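Long-range contacts in Dye-decolorizing peroxidase (Irpex lacteus, PDB 7D8M), which probably uses peroxide to oxidise dyes and related substrates at the iron of a bound heme b, as other DyP-type peroxidases do: residues R259-W264 and T310-K315; P269-P274 and F291-P296; N11-I16 and A48-V53. All blocks are in the same frame, centred on the assembly; numbering follows the deposited sequence.

Contact 1 (R259-W264 and T310-K315); sequences RMFGRW and TAHIRK. With HEM (protoporphyrin IX containing Fe), chain B.
H312 and F261 both reach the heme, the imidazole at the iron and the phenyl ring at the porphyrin margin. The histidine is the axial ligand: its NE2 lies 2.3 Å from FE, a position reached because CG is anti to the backbone N (chi1 178°). Across the segments, H312 CD2 comes obliquely to F261 CD1 at 4.4 Å, while F261 CE1 touches HEM CHB at 3.8 Å, with that meso carbon near the plane of the phenyl ring. I313, whose CG1 lies between the backbone N and the carbonyl carbon, points toward 259-264; its CG2 meets F261 O and touches HEM CHA at 3.7 Å, and its CD1 rests against G262 O. R263 stretches out extended from CG to NE and sends a weak bond from NE to the propionate oxygen HEM O1A (3.5 Å); its NH1 is held more firmly by the carbonyls of G267 and N288. Two backbone bonds fix the segments, H312 N to M260 O (2.8 Å, 161° at the hydrogen) and I313 N to F261 O (3.1 Å). Thus the C-terminal end of helix 249-261 passes its late carbonyls to the opening amides of helix 312-316. G262 has positive phi (97°), where a CB would press on F261 O and also run into I313 CG1, which is why glycine suits it. The chemistry implies a proximal heme pocket in which the ligand is set by its own backbone, by apolar neighbours suited to the porphyrin, and by D399, whose OD2 bonds H312 ND1 and would restrain the ring's rotation.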
loop_
_atom_site.group_PDB
_atom_site.type_symbol
_atom_site.label_atom_id
_atom_site.label_comp_id
_atom_site.label_asym_id
_atom_site.label_seq_id
_atom_site.Cartn_x
_atom_site.Cartn_y
_atom_site.Cartn_z
ATOM N N ARG A 259 -13.360 14.274 5.373
ATOM C CA ARG A 259 -14.449 13.314 5.227
ATOM C C ARG A 259 -14.158 12.281 4.143
ATOM O O ARG A 259 -14.558 11.120 4.277
ATOM C CB ARG A 259 -15.763 14.045 4.925
ATOM C CG ARG A 259 -16.150 15.074 5.977
ATOM C CD ARG A 259 -16.962 14.466 7.090
ATOM N NE ARG A 259 -18.258 13.951 6.653
ATOM C CZ ARG A 259 -19.065 13.253 7.451
ATOM N NH1 ARG A 259 -18.687 13.006 8.700
ATOM N NH2 ARG A 259 -20.242 12.799 7.013
ATOM N N MET A 260 -13.462 12.672 3.074
ATOM C CA MET A 260 -13.096 11.702 2.042
ATOM C C MET A 260 -12.099 10.673 2.563
ATOM O O MET A 260 -12.196 9.482 2.233
ATOM C CB MET A 260 -12.526 12.422 0.820
ATOM C CG MET A 260 -13.549 13.295 0.117
ATOM S SD MET A 260 -12.797 14.456 -1.020
ATOM C CE MET A 260 -12.565 13.421 -2.446
ATOM N N PHE A 261 -11.127 11.111 3.363
ATOM C CA PHE A 261 -10.057 10.224 3.804
ATOM C C PHE A 261 -10.400 9.481 5.088
ATOM O O PHE A 261 -10.049 8.306 5.226
ATOM C CB PHE A 261 -8.759 11.017 3.997
ATOM C CG PHE A 261 -7.988 11.219 2.729
ATOM C CD1 PHE A 261 -7.121 10.243 2.265
ATOM C CD2 PHE A 261 -8.161 12.375 1.979
ATOM C CE1 PHE A 261 -6.422 10.414 1.080
ATOM C CE2 PHE A 261 -7.477 12.559 0.795
ATOM C CZ PHE A 261 -6.599 11.581 0.344
ATOM N N GLY A 262 -11.094 10.141 6.019
ATOM C CA GLY A 262 -11.255 9.646 7.367
ATOM C C GLY A 262 -10.278 10.244 8.350
ATOM O O GLY A 262 -10.315 9.887 9.527
ATOM N N ARG A 263 -9.394 11.126 7.890
ATOM C CA ARG A 263 -8.405 11.790 8.721
ATOM C C ARG A 263 -8.198 13.194 8.184
ATOM O O ARG A 263 -8.364 13.442 6.985
ATOM C CB ARG A 263 -7.049 11.055 8.737
ATOM C CG ARG A 263 -7.061 9.705 9.430
ATOM C CD ARG A 263 -5.658 9.094 9.468
ATOM N NE ARG A 263 -5.689 7.741 10.012
ATOM C CZ ARG A 263 -5.588 7.454 11.306
ATOM N NH1 ARG A 263 -5.439 8.430 12.193
ATOM N NH2 ARG A 263 -5.630 6.195 11.709
ATOM N N TRP A 264 -7.866 14.112 9.090
ATOM C CA TRP A 264 -7.341 15.410 8.710
ATOM C C TRP A 264 -5.906 15.241 8.206
ATOM O O TRP A 264 -5.300 14.181 8.352
ATOM C CB TRP A 264 -7.386 16.362 9.903
ATOM C CG TRP A 264 -8.784 16.631 10.421
ATOM C CD1 TRP A 264 -9.450 15.948 11.408
ATOM C CD2 TRP A 264 -9.668 17.661 9.981
ATOM N NE1 TRP A 264 -10.705 16.491 11.596
ATOM C CE2 TRP A 264 -10.860 17.546 10.735
ATOM C CE3 TRP A 264 -9.576 18.666 9.013
ATOM C CZ2 TRP A 264 -11.944 18.400 10.549
ATOM C CZ3 TRP A 264 -10.646 19.519 8.842
ATOM C CH2 TRP A 264 -11.816 19.378 9.602
ATOM N N THR A 310 -18.238 5.694 3.667
ATOM C CA THR A 310 -17.440 5.602 2.460
ATOM C C THR A 310 -16.073 6.263 2.581
ATOM O O THR A 310 -15.365 6.349 1.576
ATOM C CB THR A 310 -18.207 6.243 1.309
ATOM O OG1 THR A 310 -18.584 7.563 1.702
ATOM C CG2 THR A 310 -19.465 5.448 1.013
ATOM N N ALA A 311 -15.703 6.779 3.754
ATOM C CA ALA A 311 -14.360 7.322 3.923
ATOM C C ALA A 311 -13.324 6.273 3.576
ATOM O O ALA A 311 -13.494 5.087 3.863
ATOM C CB ALA A 311 -14.109 7.786 5.355
ATOM N N HIS A 312 -12.219 6.742 2.994
ATOM C CA HIS A 312 -11.189 5.849 2.490
ATOM C C HIS A 312 -10.781 4.811 3.529
ATOM O O HIS A 312 -10.849 3.605 3.272
ATOM C CB HIS A 312 -9.978 6.666 2.051
ATOM C CG HIS A 312 -8.850 5.824 1.554
ATOM N ND1 HIS A 312 -9.042 4.777 0.676
ATOM C CD2 HIS A 312 -7.523 5.859 1.816
ATOM C CE1 HIS A 312 -7.878 4.212 0.406
ATOM N NE2 HIS A 312 -6.944 4.848 1.087
ATOM N N ILE A 313 -10.373 5.262 4.724
ATOM C CA ILE A 313 -9.862 4.317 5.718
ATOM C C ILE A 313 -10.970 3.419 6.244
ATOM O O ILE A 313 -10.703 2.295 6.682
ATOM C CB ILE A 313 -9.138 5.040 6.873
ATOM C CG1 ILE A 313 -10.111 5.852 7.738
ATOM C CG2 ILE A 313 -7.983 5.895 6.346
ATOM C CD1 ILE A 313 -9.512 6.277 9.061
ATOM N N ARG A 314 -12.226 3.885 6.219
ATOM C CA ARG A 314 -13.330 3.054 6.678
ATOM C C ARG A 314 -13.767 2.050 5.607
ATOM O O ARG A 314 -14.310 0.988 5.937
ATOM C CB ARG A 314 -14.499 3.950 7.121
ATOM C CG ARG A 314 -15.626 3.204 7.853
ATOM C CD ARG A 314 -16.724 4.146 8.410
ATOM N NE ARG A 314 -17.684 3.415 9.243
ATOM C CZ ARG A 314 -18.449 3.968 10.182
ATOM N NH1 ARG A 314 -18.385 5.274 10.424
ATOM N NH2 ARG A 314 -19.281 3.212 10.885
ATOM N N LYS A 315 -13.539 2.362 4.326
ATOM C CA LYS A 315 -13.758 1.382 3.266
ATOM C C LYS A 315 -12.697 0.278 3.308
ATOM O O LYS A 315 -13.021 -0.913 3.211
ATOM C CB LYS A 315 -13.750 2.081 1.904
ATOM C CG LYS A 315 -15.075 2.730 1.504
ATOM C CD LYS A 315 -16.016 1.709 0.848
ATOM C CE LYS A 315 -16.719 2.290 -0.379
ATOM N NZ LYS A 315 -17.671 1.304 -0.980
HETATM C CHA HEM B . -4.900 4.505 4.823
HETATM C CHB HEM B . -3.865 7.678 1.304
HETATM C CHC HEM B . -3.986 4.064 -1.943
HETATM C CHD HEM B . -5.510 1.006 1.499
HETATM C C1A HEM B . -4.589 5.676 4.168
HETATM C C2A HEM B . -4.357 6.968 4.787
HETATM C C3A HEM B . -4.057 7.840 3.808
HETATM C C4A HEM B . -4.092 7.129 2.547
HETATM C CMA HEM B . -3.728 9.338 3.942
HETATM C CAA HEM B . -4.437 7.245 6.313
HETATM C CBA HEM B . -3.079 6.999 6.968
HETATM C CGA HEM B . -3.034 5.656 7.671
HETATM O O1A HEM B . -4.066 5.241 8.250
HETATM O O2A HEM B . -1.952 5.006 7.678
HETATM C C1B HEM B . -3.773 6.963 0.134
HETATM C C2B HEM B . -3.356 7.506 -1.138
HETATM C C3B HEM B . -3.402 6.505 -2.038
HETATM C C4B HEM B . -3.831 5.304 -1.356
HETATM C CMB HEM B . -2.979 9.001 -1.352
HETATM C CAB HEM B . -3.036 6.512 -3.543
HETATM C CBB HEM B . -2.267 7.448 -4.111
HETATM C C1C HEM B . -4.478 2.928 -1.323
HETATM C C2C HEM B . -4.820 1.668 -1.960
HETATM C C3C HEM B . -5.237 0.817 -1.001
HETATM C C4C HEM B . -5.190 1.527 0.264
HETATM C CMC HEM B . -4.671 1.414 -3.481
HETATM C CAC HEM B . -5.739 -0.646 -1.119
HETATM C CBC HEM B . -6.260 -1.154 -2.249
HETATM C C1D HEM B . -5.357 1.652 2.708
HETATM C C2D HEM B . -5.423 1.056 4.032
HETATM C C3D HEM B . -5.260 2.019 4.941
HETATM C C4D HEM B . -5.082 3.272 4.232
HETATM C CMD HEM B . -5.653 -0.428 4.364
HETATM C CAD HEM B . -5.273 1.833 6.471
HETATM C CBD HEM B . -6.718 1.961 6.962
HETATM C CGD HEM B . -6.832 1.686 8.446
HETATM O O1D HEM B . -7.604 2.411 9.127
HETATM O O2D HEM B . -6.150 0.753 8.957
HETATM N NA HEM B . -4.428 5.815 2.808
HETATM N NB HEM B . -4.057 5.613 -0.027
HETATM N NC HEM B . -4.726 2.803 0.024
HETATM N ND HEM B . -5.130 3.009 2.863
HETATM FE FE HEM B . -4.740 4.348 1.369
#

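Contact 2 (P269-P274 and F291-P296); sequences PIDLSP and FNYSHP
D271 and H295 meet tip to tip in a His-carboxylate hydrogen bond, NE2 to OD1 at 2.7 Å and 164°. The oxygen lies in the imidazole plane, yet the donor arrives from above the carboxylate, 46° out of it. D271 points its CG anti to the backbone N (chi1 -172°), which carries both oxygens across to the other loop. There OD2 takes a weak, bent bond from Y293 N (3.1 Å), and Y293 CD1 lies 3.6 Å from D271 CG, the ring approaching obliquely. Water adds to the polar group: one molecule links D271 OD1 to Y293 O, and another lies 2.7 Å from D271 OD2 and also binds N292 N and S294 O. An aspartate suits this spot because its two short-tethered oxygens can serve a side chain, an amide and two waters together. An alanine here would probably cost H295 NE2 and Y293 N their carboxylate acceptor and leave the imidazole less firmly fixed.

Apolar contacts flank the carboxylate. P269 lays its CB over one face of the F291 ring, a CH-pi contact 3.9 Å from the centroid, and L272 CD2 packs on F291 CB at 3.9 Å.

Within 291-296, N292 OD1 accepts from S294 N (2.9 Å), closing an Asx turn that shapes the loop. Beyond the contact, F291 and Y293 make cation-pi pairs with R319 and R314. The arrangement is a loop-to-loop packing beside the heme pocket, in which F291 is second shell to R263 and R319, two residues of the heme b site.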
loop_
_atom_site.group_PDB
_atom_site.type_symbol
_atom_site.label_atom_id
_atom_site.label_comp_id
_atom_site.label_asym_id
_atom_site.label_seq_id
_atom_site.Cartn_x
_atom_site.Cartn_y
_atom_site.Cartn_z
ATOM N N PRO A 269 -7.754 11.388 13.389
ATOM C CA PRO A 269 -8.889 10.658 12.814
ATOM C C PRO A 269 -10.184 11.419 13.054
ATOM O O PRO A 269 -10.470 11.848 14.175
ATOM C CB PRO A 269 -8.865 9.317 13.557
ATOM C CG PRO A 269 -8.241 9.630 14.867
ATOM C CD PRO A 269 -7.252 10.759 14.622
ATOM N N ILE A 270 -10.965 11.596 11.986
ATOM C CA ILE A 270 -12.178 12.382 12.124
ATOM C C ILE A 270 -13.181 11.697 13.035
ATOM O O ILE A 270 -14.060 12.369 13.579
ATOM C CB ILE A 270 -12.806 12.707 10.756
ATOM C CG1 ILE A 270 -13.466 11.474 10.135
ATOM C CG2 ILE A 270 -11.763 13.311 9.842
ATOM C CD1 ILE A 270 -14.158 11.763 8.797
ATOM N N ASP A 271 -13.062 10.381 13.236
ATOM C CA ASP A 271 -13.962 9.685 14.152
ATOM C C ASP A 271 -13.766 10.142 15.592
ATOM O O ASP A 271 -14.691 10.036 16.410
ATOM C CB ASP A 271 -13.748 8.174 14.051
ATOM C CG ASP A 271 -14.777 7.388 14.841
ATOM O OD1 ASP A 271 -15.990 7.597 14.625
ATOM O OD2 ASP A 271 -14.375 6.565 15.688
ATOM N N LEU A 272 -12.575 10.642 15.920
ATOM C CA LEU A 272 -12.306 11.197 17.236
ATOM C C LEU A 272 -12.385 12.718 17.267
ATOM O O LEU A 272 -12.640 13.281 18.334
ATOM C CB LEU A 272 -10.918 10.762 17.727
ATOM C CG LEU A 272 -10.665 9.265 17.936
ATOM C CD1 LEU A 272 -9.233 9.010 18.453
ATOM C CD2 LEU A 272 -11.708 8.664 18.867
ATOM N N SER A 273 -12.187 13.391 16.130
ATOM C CA SER A 273 -12.165 14.855 16.065
ATOM C C SER A 273 -12.864 15.296 14.782
ATOM O O SER A 273 -12.219 15.711 13.813
ATOM C CB SER A 273 -10.723 15.373 16.125
ATOM O OG SER A 273 -10.684 16.791 16.202
ATOM N N PRO A 274 -14.200 15.223 14.749
ATOM C CA PRO A 274 -14.911 15.448 13.479
ATOM C C PRO A 274 -15.014 16.892 13.031
ATOM O O PRO A 274 -15.227 17.119 11.832
ATOM C CB PRO A 274 -16.310 14.875 13.753
ATOM C CG PRO A 274 -16.465 14.931 15.230
ATOM C CD PRO A 274 -15.092 14.677 15.787
ATOM N N PHE A 291 -9.582 4.106 17.782
ATOM C CA PHE A 291 -10.973 4.337 17.414
ATOM C C PHE A 291 -11.478 3.125 16.648
ATOM O O PHE A 291 -10.698 2.372 16.054
ATOM C CB PHE A 291 -11.139 5.608 16.572
ATOM C CG PHE A 291 -10.424 5.556 15.241
ATOM C CD1 PHE A 291 -11.096 5.163 14.092
ATOM C CD2 PHE A 291 -9.083 5.920 15.137
ATOM C CE1 PHE A 291 -10.432 5.122 12.865
ATOM C CE2 PHE A 291 -8.421 5.892 13.922
ATOM C CZ PHE A 291 -9.091 5.493 12.784
ATOM N N ASN A 292 -12.808 2.950 16.663
ATOM C CA ASN A 292 -13.419 1.850 15.924
ATOM C C ASN A 292 -14.779 2.238 15.349
ATOM O O ASN A 292 -15.558 1.350 14.969
ATOM C CB ASN A 292 -13.545 0.594 16.812
ATOM C CG ASN A 292 -14.426 0.813 18.037
ATOM O OD1 ASN A 292 -15.174 1.783 18.125
ATOM N ND2 ASN A 292 -14.342 -0.106 18.986
ATOM N N TYR A 293 -15.075 3.542 15.299
ATOM C CA TYR A 293 -16.297 4.134 14.768
ATOM C C TYR A 293 -17.491 3.973 15.702
ATOM O O TYR A 293 -18.547 4.545 15.429
ATOM C CB TYR A 293 -16.622 3.584 13.374
ATOM C CG TYR A 293 -15.451 3.770 12.429
ATOM C CD1 TYR A 293 -15.017 5.043 12.089
ATOM C CD2 TYR A 293 -14.758 2.679 11.912
ATOM C CE1 TYR A 293 -13.922 5.233 11.243
ATOM C CE2 TYR A 293 -13.661 2.853 11.058
ATOM C CZ TYR A 293 -13.259 4.139 10.727
ATOM O OH TYR A 293 -12.187 4.350 9.886
ATOM N N SER A 294 -17.345 3.233 16.803
ATOM C CA SER A 294 -18.425 3.153 17.786
ATOM C C SER A 294 -18.375 4.345 18.738
ATOM O O SER A 294 -17.310 4.904 19.010
ATOM C CB SER A 294 -18.344 1.853 18.588
ATOM O OG SER A 294 -18.616 0.730 17.772
ATOM N N HIS A 295 -19.551 4.735 19.241
ATOM C CA HIS A 295 -19.691 5.872 20.145
ATOM C C HIS A 295 -20.942 5.658 20.985
ATOM O O HIS A 295 -21.955 5.177 20.454
ATOM C CB HIS A 295 -19.803 7.206 19.396
ATOM C CG HIS A 295 -18.580 7.565 18.603
ATOM N ND1 HIS A 295 -17.465 8.144 19.171
ATOM C CD2 HIS A 295 -18.297 7.413 17.288
ATOM C CE1 HIS A 295 -16.545 8.329 18.239
ATOM N NE2 HIS A 295 -17.028 7.900 17.087
ATOM N N PRO A 296 -20.907 5.998 22.275
ATOM C CA PRO A 296 -22.137 5.968 23.081
ATOM C C PRO A 296 -23.259 6.716 22.379
ATOM O O PRO A 296 -23.061 7.816 21.861
ATOM C CB PRO A 296 -21.725 6.660 24.389
ATOM C CG PRO A 296 -20.411 7.368 24.077
ATOM C CD PRO A 296 -19.756 6.518 23.032
HETATM O O HOH W 1 -18.143 6.839 13.462
HETATM O O HOH W 2 -14.724 5.207 18.007
#

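Contact 3 (N11-I16 and A48-V53); sequences NIQGDI and ANITSV
Q13 lays its flat carboxamide against I50, whose CG2 lies 3.6 Å from Q13 OE1 and approaches obliquely, well out of the amide plane. Neither segment brings an aromatic ring, so the other flat groups are peptides. The T51 carbonyl accepts from G14 N at 2.9 Å, the donor tilted 19° from the carbonyl plane. The I12 carbonyl is met almost head-on by V53 N at 2.8 Å, with a C=O...N angle of 167°, and S52 CA adds a CA-H...O contact to that oxygen at 3.2 Å. The N-H...O bonds G14 N to T51 O and V53 N to I12 O flank the Q13-S52 pair in the pattern of a non-hydrogen-bonded antiparallel pair, a single bridge only.

I12 and V53 lie side by side and point the same way, touching through CG2 and CG2 at 4.0 Å; beta-branched residues suit this buried, apolar flank. V53 CG2 also packs on G14 CA at 3.7 Å. Glycine suits the point where the backbones come closest (G14 CA to V53 CA 3.7 Å), because a CB would run into S52 O. S52 holds its OG between the backbone N and the carbonyl carbon (chi1 69°), where it caps T55 N at the start of helix 53-57, a task suited to a small hydroxyl, while the long amide of Q13 reaches L70 O with its NE2.

The bridge therefore joins the start of helix 14-17 to the link between helices 35-49 and 53-57. Strand 67-72, an outer strand of one four-stranded antiparallel sheet, runs along one side, bonded to T51 through V68; I441 of helix 441-448 packs against both I50 and S52, and D15 bonds Y365 of strand 359-366, part of a second four-stranded sheet.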
loop_
_atom_site.group_PDB
_atom_site.type_symbol
_atom_site.label_atom_id
_atom_site.label_comp_id
_atom_site.label_asym_id
_atom_site.label_seq_id
_atom_site.Cartn_x
_atom_site.Cartn_y
_atom_site.Cartn_z
ATOM N N ASN A 11 15.651 -14.225 8.914
ATOM C CA ASN A 11 15.349 -14.843 7.628
ATOM C C ASN A 11 14.199 -14.175 6.870
ATOM O O ASN A 11 13.872 -14.610 5.757
ATOM C CB ASN A 11 15.022 -16.327 7.812
ATOM C CG ASN A 11 15.150 -17.103 6.518
ATOM O OD1 ASN A 11 15.941 -16.737 5.655
ATOM N ND2 ASN A 11 14.359 -18.158 6.366
ATOM N N ILE A 12 13.577 -13.141 7.424
ATOM C CA ILE A 12 12.418 -12.504 6.804
ATOM C C ILE A 12 12.856 -11.174 6.206
ATOM O O ILE A 12 13.513 -10.371 6.880
ATOM C CB ILE A 12 11.277 -12.322 7.818
ATOM C CG1 ILE A 12 10.905 -13.684 8.413
ATOM C CG2 ILE A 12 10.057 -11.645 7.166
ATOM C CD1 ILE A 12 9.743 -13.646 9.396
ATOM N N GLN A 13 12.517 -10.956 4.935
ATOM C CA GLN A 13 12.851 -9.704 4.272
ATOM C C GLN A 13 12.227 -8.527 5.015
ATOM O O GLN A 13 11.016 -8.506 5.272
ATOM C CB GLN A 13 12.383 -9.737 2.820
ATOM C CG GLN A 13 13.133 -10.758 1.982
ATOM C CD GLN A 13 13.142 -10.388 0.527
ATOM O OE1 GLN A 13 13.734 -9.380 0.133
ATOM N NE2 GLN A 13 12.482 -11.195 -0.291
ATOM N N GLY A 14 13.067 -7.540 5.329
ATOM C CA GLY A 14 12.706 -6.515 6.290
ATOM C C GLY A 14 11.578 -5.599 5.854
ATOM O O GLY A 14 10.832 -5.097 6.698
ATOM N N ASP A 15 11.441 -5.346 4.547
ATOM C CA ASP A 15 10.409 -4.403 4.120
ATOM C C ASP A 15 9.000 -4.936 4.351
ATOM O O ASP A 15 8.044 -4.149 4.364
ATOM C CB ASP A 15 10.588 -4.029 2.649
ATOM C CG ASP A 15 9.796 -2.791 2.266
ATOM O OD1 ASP A 15 10.048 -1.726 2.867
ATOM O OD2 ASP A 15 8.916 -2.883 1.377
ATOM N N ILE A 16 8.848 -6.245 4.558
ATOM C CA ILE A 16 7.517 -6.822 4.736
ATOM C C ILE A 16 6.880 -6.327 6.025
ATOM O O ILE A 16 5.714 -5.898 6.047
ATOM C CB ILE A 16 7.588 -8.358 4.721
ATOM C CG1 ILE A 16 8.273 -8.866 3.443
ATOM C CG2 ILE A 16 6.176 -8.951 4.927
ATOM C CD1 ILE A 16 8.615 -10.360 3.465
ATOM N N ALA A 48 24.588 -11.603 1.200
ATOM C CA ALA A 48 25.380 -10.442 1.578
ATOM C C ALA A 48 24.582 -9.149 1.630
ATOM O O ALA A 48 25.026 -8.197 2.285
ATOM C CB ALA A 48 26.542 -10.255 0.600
ATOM N N ASN A 49 23.429 -9.082 0.957
ATOM C CA ASN A 49 22.767 -7.806 0.718
ATOM C C ASN A 49 21.270 -7.785 1.003
ATOM O O ASN A 49 20.724 -6.689 1.192
ATOM C CB ASN A 49 22.992 -7.358 -0.737
ATOM C CG ASN A 49 24.438 -7.019 -1.023
ATOM O OD1 ASN A 49 24.907 -5.929 -0.693
ATOM N ND2 ASN A 49 25.156 -7.952 -1.650
ATOM N N ILE A 50 20.587 -8.925 1.046
ATOM C CA ILE A 50 19.142 -8.917 1.286
ATOM C C ILE A 50 18.890 -8.637 2.759
ATOM O O ILE A 50 19.262 -9.436 3.629
ATOM C CB ILE A 50 18.487 -10.234 0.853
ATOM C CG1 ILE A 50 18.637 -10.404 -0.655
ATOM C CG2 ILE A 50 17.001 -10.240 1.240
ATOM C CD1 ILE A 50 18.049 -9.245 -1.459
ATOM N N THR A 51 18.252 -7.504 3.036
ATOM C CA THR A 51 18.155 -6.978 4.388
ATOM C C THR A 51 17.007 -7.629 5.133
ATOM O O THR A 51 15.864 -7.626 4.661
ATOM C CB THR A 51 17.954 -5.464 4.353
ATOM O OG1 THR A 51 19.028 -4.864 3.627
ATOM C CG2 THR A 51 17.887 -4.884 5.773
ATOM N N SER A 52 17.301 -8.131 6.324
ATOM C CA SER A 52 16.318 -8.815 7.144
ATOM C C SER A 52 15.574 -7.844 8.055
ATOM O O SER A 52 15.998 -6.706 8.281
ATOM C CB SER A 52 16.997 -9.876 8.003
ATOM O OG SER A 52 17.808 -9.240 8.978
ATOM N N VAL A 53 14.449 -8.329 8.586
ATOM C CA VAL A 53 13.778 -7.648 9.691
ATOM C C VAL A 53 14.768 -7.392 10.820
ATOM O O VAL A 53 14.857 -6.284 11.360
ATOM C CB VAL A 53 12.579 -8.484 10.180
ATOM C CG1 VAL A 53 12.090 -7.991 11.544
ATOM C CG2 VAL A 53 11.454 -8.470 9.154
#

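Contacts 1 and 2 belong to one region, their centres 12 Å apart, and contact 2 is nested inside the loop that contact 1 closes. They touch directly: S273 O lies 2.8 Å from W264 NE1, probably a hydrogen bond, and R263 packs on F291. Contact 3 is remote, its centre about 32 Å from that of contact 1 and across the middle of the chain. Contacts 1 and 3 are buried and rest on paired backbone bonds, between two helix ends in contact 1 and between a helix start and an inter-helix link in contact 3, each with a glycine where a CB would clash, but only contact 1 holds a cofactor. Contact 2, partly exposed, depends instead on a charged side chain and water.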